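Local coordinates for type IV pilin structural subunit (Pseudomonas aeruginosa, PDB 3JYZ), which probably polymerises as the major pilin subunit into type IV pili, the thin surface filaments of the bacterium, at residues Val7-Ala21 / Ile70-Pro82. Numbering follows the deposited sequence.
Sequences VRTRVSEGLVLAEPA and ITITYVADQVGLP. With SO4 (sulfate ion), chain B.
Tyr74 donates its hydroxyl proton to the backbone O of Val11, with 2.7 Å between Tyr74 OH and Val11 O. The bond lies in the carbonyl plane on a lone pair (C=O...donor angle 132°), and the same oxygen also accepts a weak helical bond from Gly14 N. Val11 stands across the phenol at about a right angle and lays CG1 3.7 Å from Tyr74 CZ. Gly14, which has no side chain, lets the phenol come close: its CA is 3.5 Å from Tyr74 OH.

Apolar contacts continue on both sides of this bond. Toward the start of the helix, Val7 and Val11 close over Val79 and Leu81. With CG1 anti to the backbone N (chi1 177°), Val79 sends that methyl to both valines, 3.9 Å from Val7 CG1 and equally near Val11 CG2. Val7 CG1 also meets Leu81 CD2 at 3.7 Å, while its CG2 faces the backbone O of Val79, a buried oxygen with no partner in the model. Further along, Ile72 CD1 reaches Leu15 CD2 and Ala18 CB, and Ala21 CB sits 3.7 Å from Ile70 CD1.

The two arginines behave differently. Arg10 lies along the contact, its CB 4.0 Å from Val79 CG1, and extends until NH1 is 3.2 Å from Gln78 O. Arg8, turned away from segment 70-82, holds a sulfate, probably from the crystallisation liquor, at its guanidinium edge; Arg150 also binds this ion.

The contact joins the N-terminal helix to the face of the antiparallel sheet, as in other type IV pilins, and also to the short helix 76-79 and the turn after it. Strand 70-74 runs between strands 57-62 and 87-95, and Leu88 and Leu90 of the latter meet Val11 and Ala18; beyond, helix 33-49 brings Trp43 against Ala21.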
loop_
_atom_site.group_PDB
_atom_site.type_symbol
_atom_site.label_atom_id
_atom_site.label_comp_id
_atom_site.label_asym_id
_atom_site.label_seq_id
_atom_site.Cartn_x
_atom_site.Cartn_y
_atom_site.Cartn_z
ATOM N N VAL A 7 -17.729 6.893 3.253
ATOM C CA VAL A 7 -16.899 6.134 2.324
ATOM C C VAL A 7 -15.417 6.205 2.722
ATOM O O VAL A 7 -14.734 5.177 2.778
ATOM C CB VAL A 7 -17.087 6.613 0.873
ATOM C CG1 VAL A 7 -16.122 5.903 -0.050
ATOM C CG2 VAL A 7 -18.528 6.394 0.424
ATOM N N ARG A 8 -14.924 7.407 3.015
ATOM C CA ARG A 8 -13.531 7.578 3.438
ATOM C C ARG A 8 -13.211 6.787 4.679
ATOM O O ARG A 8 -12.101 6.277 4.846
ATOM C CB ARG A 8 -13.230 9.039 3.755
ATOM C CG ARG A 8 -12.961 9.868 2.550
ATOM C CD ARG A 8 -12.704 11.308 2.938
ATOM N NE ARG A 8 -13.133 12.171 1.852
ATOM C CZ ARG A 8 -13.145 13.498 1.918
ATOM N NH1 ARG A 8 -12.745 14.126 3.027
ATOM N NH2 ARG A 8 -13.562 14.191 0.872
ATOM N N THR A 9 -14.169 6.737 5.600
ATOM C CA THR A 9 -13.953 6.057 6.856
ATOM C C THR A 9 -13.804 4.558 6.580
ATOM O O THR A 9 -12.966 3.894 7.187
ATOM C CB THR A 9 -15.073 6.385 7.865
ATOM O OG1 THR A 9 -14.563 7.320 8.827
ATOM C CG2 THR A 9 -15.523 5.136 8.577
ATOM N N ARG A 10 -14.567 4.044 5.642
ATOM C CA ARG A 10 -14.441 2.642 5.265
ATOM C C ARG A 10 -13.139 2.366 4.512
ATOM O O ARG A 10 -12.505 1.333 4.722
ATOM C CB ARG A 10 -15.676 2.179 4.485
ATOM C CG ARG A 10 -16.919 2.183 5.364
ATOM C CD ARG A 10 -18.204 2.011 4.582
ATOM N NE ARG A 10 -19.359 2.170 5.459
ATOM C CZ ARG A 10 -20.624 2.140 5.048
ATOM N NH1 ARG A 10 -20.908 1.950 3.769
ATOM N NH2 ARG A 10 -21.605 2.299 5.929
ATOM N N VAL A 11 -12.726 3.303 3.661
ATOM C CA VAL A 11 -11.431 3.195 2.989
ATOM C C VAL A 11 -10.289 3.216 4.018
ATOM O O VAL A 11 -9.319 2.468 3.894
ATOM C CB VAL A 11 -11.253 4.297 1.912
ATOM C CG1 VAL A 11 -9.846 4.260 1.341
ATOM C CG2 VAL A 11 -12.279 4.117 0.799
ATOM N N SER A 12 -10.415 4.048 5.047
ATOM C CA SER A 12 -9.414 4.068 6.119
ATOM C C SER A 12 -9.253 2.717 6.813
ATOM O O SER A 12 -8.141 2.362 7.213
ATOM C CB SER A 12 -9.733 5.154 7.148
ATOM O OG SER A 12 -9.408 6.431 6.629
ATOM N N GLU A 13 -10.336 1.997 6.973
ATOM C CA GLU A 13 -10.203 0.659 7.503
ATOM C C GLU A 13 -9.261 -0.197 6.780
ATOM O O GLU A 13 -8.581 -0.934 7.392
ATOM C CB GLU A 13 -11.584 -0.007 7.623
ATOM C CG GLU A 13 -12.388 0.716 8.680
ATOM C CD GLU A 13 -12.834 -0.162 9.858
ATOM O OE1 GLU A 13 -12.433 0.098 11.043
ATOM O OE2 GLU A 13 -13.629 -1.115 9.555
ATOM N N GLY A 14 -9.245 -0.132 5.444
ATOM C CA GLY A 14 -8.317 -0.888 4.626
ATOM C C GLY A 14 -6.865 -0.564 4.906
ATOM O O GLY A 14 -5.990 -1.428 4.840
ATOM N N LEU A 15 -6.591 0.698 5.200
ATOM C CA LEU A 15 -5.231 1.105 5.508
ATOM C C LEU A 15 -4.773 0.425 6.789
ATOM O O LEU A 15 -3.639 -0.033 6.892
ATOM C CB LEU A 15 -5.140 2.629 5.620
ATOM C CG LEU A 15 -5.368 3.348 4.288
ATOM C CD1 LEU A 15 -5.395 4.851 4.505
ATOM C CD2 LEU A 15 -4.275 2.982 3.294
ATOM N N VAL A 16 -5.668 0.343 7.762
ATOM C CA VAL A 16 -5.343 -0.310 9.021
ATOM C C VAL A 16 -5.062 -1.805 8.786
ATOM O O VAL A 16 -4.163 -2.393 9.392
ATOM C CB VAL A 16 -6.471 -0.098 10.051
ATOM C CG1 VAL A 16 -6.208 -0.912 11.307
ATOM C CG2 VAL A 16 -6.595 1.380 10.382
ATOM N N LEU A 17 -5.815 -2.408 7.876
ATOM C CA LEU A 17 -5.642 -3.813 7.518
ATOM C C LEU A 17 -4.272 -4.107 6.876
ATOM O O LEU A 17 -3.770 -5.233 6.939
ATOM C CB LEU A 17 -6.784 -4.221 6.574
ATOM C CG LEU A 17 -7.392 -5.628 6.559
ATOM C CD1 LEU A 17 -7.939 -6.046 7.916
ATOM C CD2 LEU A 17 -8.483 -5.717 5.499
ATOM N N ALA A 18 -3.662 -3.095 6.264
ATOM C CA ALA A 18 -2.340 -3.244 5.663
ATOM C C ALA A 18 -1.173 -3.062 6.645
ATOM O O ALA A 18 -0.024 -3.363 6.319
ATOM C CB ALA A 18 -2.183 -2.284 4.478
ATOM N N GLU A 19 -1.455 -2.562 7.842
ATOM C CA GLU A 19 -0.377 -2.296 8.795
ATOM C C GLU A 19 0.498 -3.520 9.105
ATOM O O GLU A 19 1.716 -3.399 9.203
ATOM C CB GLU A 19 -0.923 -1.667 10.080
ATOM C CG GLU A 19 -1.319 -0.208 9.922
ATOM C CD GLU A 19 -0.163 0.676 9.462
ATOM O OE1 GLU A 19 0.998 0.409 9.852
ATOM O OE2 GLU A 19 -0.410 1.649 8.717
ATOM N N PRO A 20 -0.107 -4.706 9.271
ATOM C CA PRO A 20 0.756 -5.865 9.538
ATOM C C PRO A 20 1.681 -6.225 8.363
ATOM O O PRO A 20 2.733 -6.838 8.568
ATOM C CB PRO A 20 -0.245 -6.994 9.815
ATOM C CG PRO A 20 -1.474 -6.296 10.281
ATOM C CD PRO A 20 -1.530 -5.027 9.478
ATOM N N ALA A 21 1.301 -5.854 7.147
ATOM C CA ALA A 21 2.174 -6.074 5.996
ATOM C C ALA A 21 3.379 -5.143 6.055
ATOM O O ALA A 21 4.508 -5.558 5.777
ATOM C CB ALA A 21 1.400 -5.885 4.684
ATOM N N ILE A 70 2.208 -2.503 -2.232
ATOM C CA ILE A 70 0.960 -3.120 -1.797
ATOM C C ILE A 70 -0.243 -2.512 -2.514
ATOM O O ILE A 70 -0.390 -1.296 -2.571
ATOM C CB ILE A 70 0.755 -2.931 -0.277
ATOM C CG1 ILE A 70 1.837 -3.678 0.511
ATOM C CG2 ILE A 70 -0.643 -3.398 0.153
ATOM C CD1 ILE A 70 1.882 -3.344 1.998
ATOM N N THR A 71 -1.109 -3.362 -3.053
ATOM C CA THR A 71 -2.375 -2.901 -3.613
ATOM C C THR A 71 -3.506 -3.334 -2.701
ATOM O O THR A 71 -3.647 -4.527 -2.396
ATOM C CB THR A 71 -2.620 -3.485 -5.013
ATOM O OG1 THR A 71 -1.550 -3.090 -5.874
ATOM C CG2 THR A 71 -3.947 -2.991 -5.585
ATOM N N ILE A 72 -4.296 -2.367 -2.247
ATOM C CA ILE A 72 -5.505 -2.668 -1.500
ATOM C C ILE A 72 -6.680 -2.530 -2.454
ATOM O O ILE A 72 -6.866 -1.475 -3.079
ATOM C CB ILE A 72 -5.716 -1.689 -0.358
ATOM C CG1 ILE A 72 -4.494 -1.658 0.557
ATOM C CG2 ILE A 72 -6.981 -2.053 0.419
ATOM C CD1 ILE A 72 -4.572 -0.537 1.589
ATOM N N THR A 73 -7.457 -3.604 -2.578
ATOM C CA THR A 73 -8.650 -3.612 -3.410
ATOM C C THR A 73 -9.871 -3.653 -2.506
ATOM O O THR A 73 -9.990 -4.524 -1.649
ATOM C CB THR A 73 -8.643 -4.832 -4.351
ATOM O OG1 THR A 73 -7.496 -4.766 -5.208
ATOM C CG2 THR A 73 -9.927 -4.873 -5.197
ATOM N N TYR A 74 -10.777 -2.697 -2.688
ATOM C CA TYR A 74 -11.964 -2.591 -1.847
ATOM C C TYR A 74 -13.179 -3.259 -2.472
ATOM O O TYR A 74 -13.266 -3.357 -3.688
ATOM C CB TYR A 74 -12.271 -1.114 -1.599
ATOM C CG TYR A 74 -11.234 -0.490 -0.715
ATOM C CD1 TYR A 74 -11.378 -0.507 0.656
ATOM C CD2 TYR A 74 -10.081 0.069 -1.252
ATOM C CE1 TYR A 74 -10.424 0.043 1.484
ATOM C CE2 TYR A 74 -9.110 0.623 -0.429
ATOM C CZ TYR A 74 -9.297 0.610 0.937
ATOM O OH TYR A 74 -8.357 1.148 1.795
ATOM N N VAL A 75 -14.101 -3.718 -1.631
ATOM C CA VAL A 75 -15.373 -4.234 -2.127
ATOM C C VAL A 75 -16.241 -3.015 -2.435
ATOM O O VAL A 75 -16.813 -2.400 -1.532
ATOM C CB VAL A 75 -16.059 -5.166 -1.113
ATOM C CG1 VAL A 75 -17.234 -5.894 -1.779
ATOM C CG2 VAL A 75 -15.049 -6.181 -0.548
ATOM N N ALA A 76 -16.299 -2.659 -3.712
ATOM C CA ALA A 76 -16.903 -1.393 -4.121
ATOM C C ALA A 76 -18.314 -1.192 -3.564
ATOM O O ALA A 76 -18.631 -0.127 -3.043
ATOM C CB ALA A 76 -16.892 -1.262 -5.625
ATOM N N ASP A 77 -19.162 -2.209 -3.642
ATOM C CA ASP A 77 -20.547 -2.001 -3.228
ATOM C C ASP A 77 -20.799 -2.065 -1.712
ATOM O O ASP A 77 -21.910 -1.786 -1.249
ATOM C CB ASP A 77 -21.509 -2.897 -4.020
ATOM C CG ASP A 77 -21.369 -4.369 -3.679
ATOM O OD1 ASP A 77 -20.585 -4.715 -2.770
ATOM O OD2 ASP A 77 -22.063 -5.182 -4.322
ATOM N N GLN A 78 -19.777 -2.415 -0.936
ATOM C CA GLN A 78 -19.879 -2.346 0.516
ATOM C C GLN A 78 -19.323 -1.017 1.021
ATOM O O GLN A 78 -19.754 -0.494 2.052
ATOM C CB GLN A 78 -19.141 -3.511 1.190
ATOM C CG GLN A 78 -19.580 -4.912 0.743
ATOM C CD GLN A 78 -21.036 -5.220 1.059
ATOM O OE1 GLN A 78 -21.535 -4.897 2.139
ATOM N NE2 GLN A 78 -21.718 -5.862 0.119
ATOM N N VAL A 79 -18.354 -0.477 0.289
ATOM C CA VAL A 79 -17.700 0.758 0.687
ATOM C C VAL A 79 -18.458 1.975 0.167
ATOM O O VAL A 79 -18.590 2.973 0.878
ATOM C CB VAL A 79 -16.246 0.793 0.173
ATOM C CG1 VAL A 79 -15.583 2.111 0.528
ATOM C CG2 VAL A 79 -15.463 -0.367 0.754
ATOM N N GLY A 80 -18.955 1.882 -1.064
ATOM C CA GLY A 80 -19.611 3.003 -1.723
ATOM C C GLY A 80 -18.797 3.594 -2.867
ATOM O O GLY A 80 -18.883 4.793 -3.141
ATOM N N LEU A 81 -18.016 2.758 -3.544
ATOM C CA LEU A 81 -17.105 3.217 -4.585
ATOM C C LEU A 81 -17.543 2.778 -5.976
ATOM O O LEU A 81 -18.300 1.818 -6.116
ATOM C CB LEU A 81 -15.706 2.655 -4.329
ATOM C CG LEU A 81 -15.017 3.082 -3.040
ATOM C CD1 LEU A 81 -13.866 2.132 -2.743
ATOM C CD2 LEU A 81 -14.529 4.522 -3.137
ATOM N N PRO A 82 -17.054 3.469 -7.018
ATOM C CA PRO A 82 -17.278 3.011 -8.393
ATOM C C PRO A 82 -16.681 1.618 -8.591
ATOM O O PRO A 82 -15.695 1.268 -7.930
ATOM C CB PRO A 82 -16.518 4.038 -9.239
ATOM C CG PRO A 82 -16.449 5.257 -8.382
ATOM C CD PRO A 82 -16.340 4.757 -6.969
HETATM S S SO4 B . -9.834 13.758 5.633
HETATM O O1 SO4 B . -11.410 13.635 5.919
HETATM O O2 SO4 B . -9.237 13.659 6.899
HETATM O O3 SO4 B . -9.553 12.735 4.724
HETATM O O4 SO4 B . -9.701 15.100 5.090
#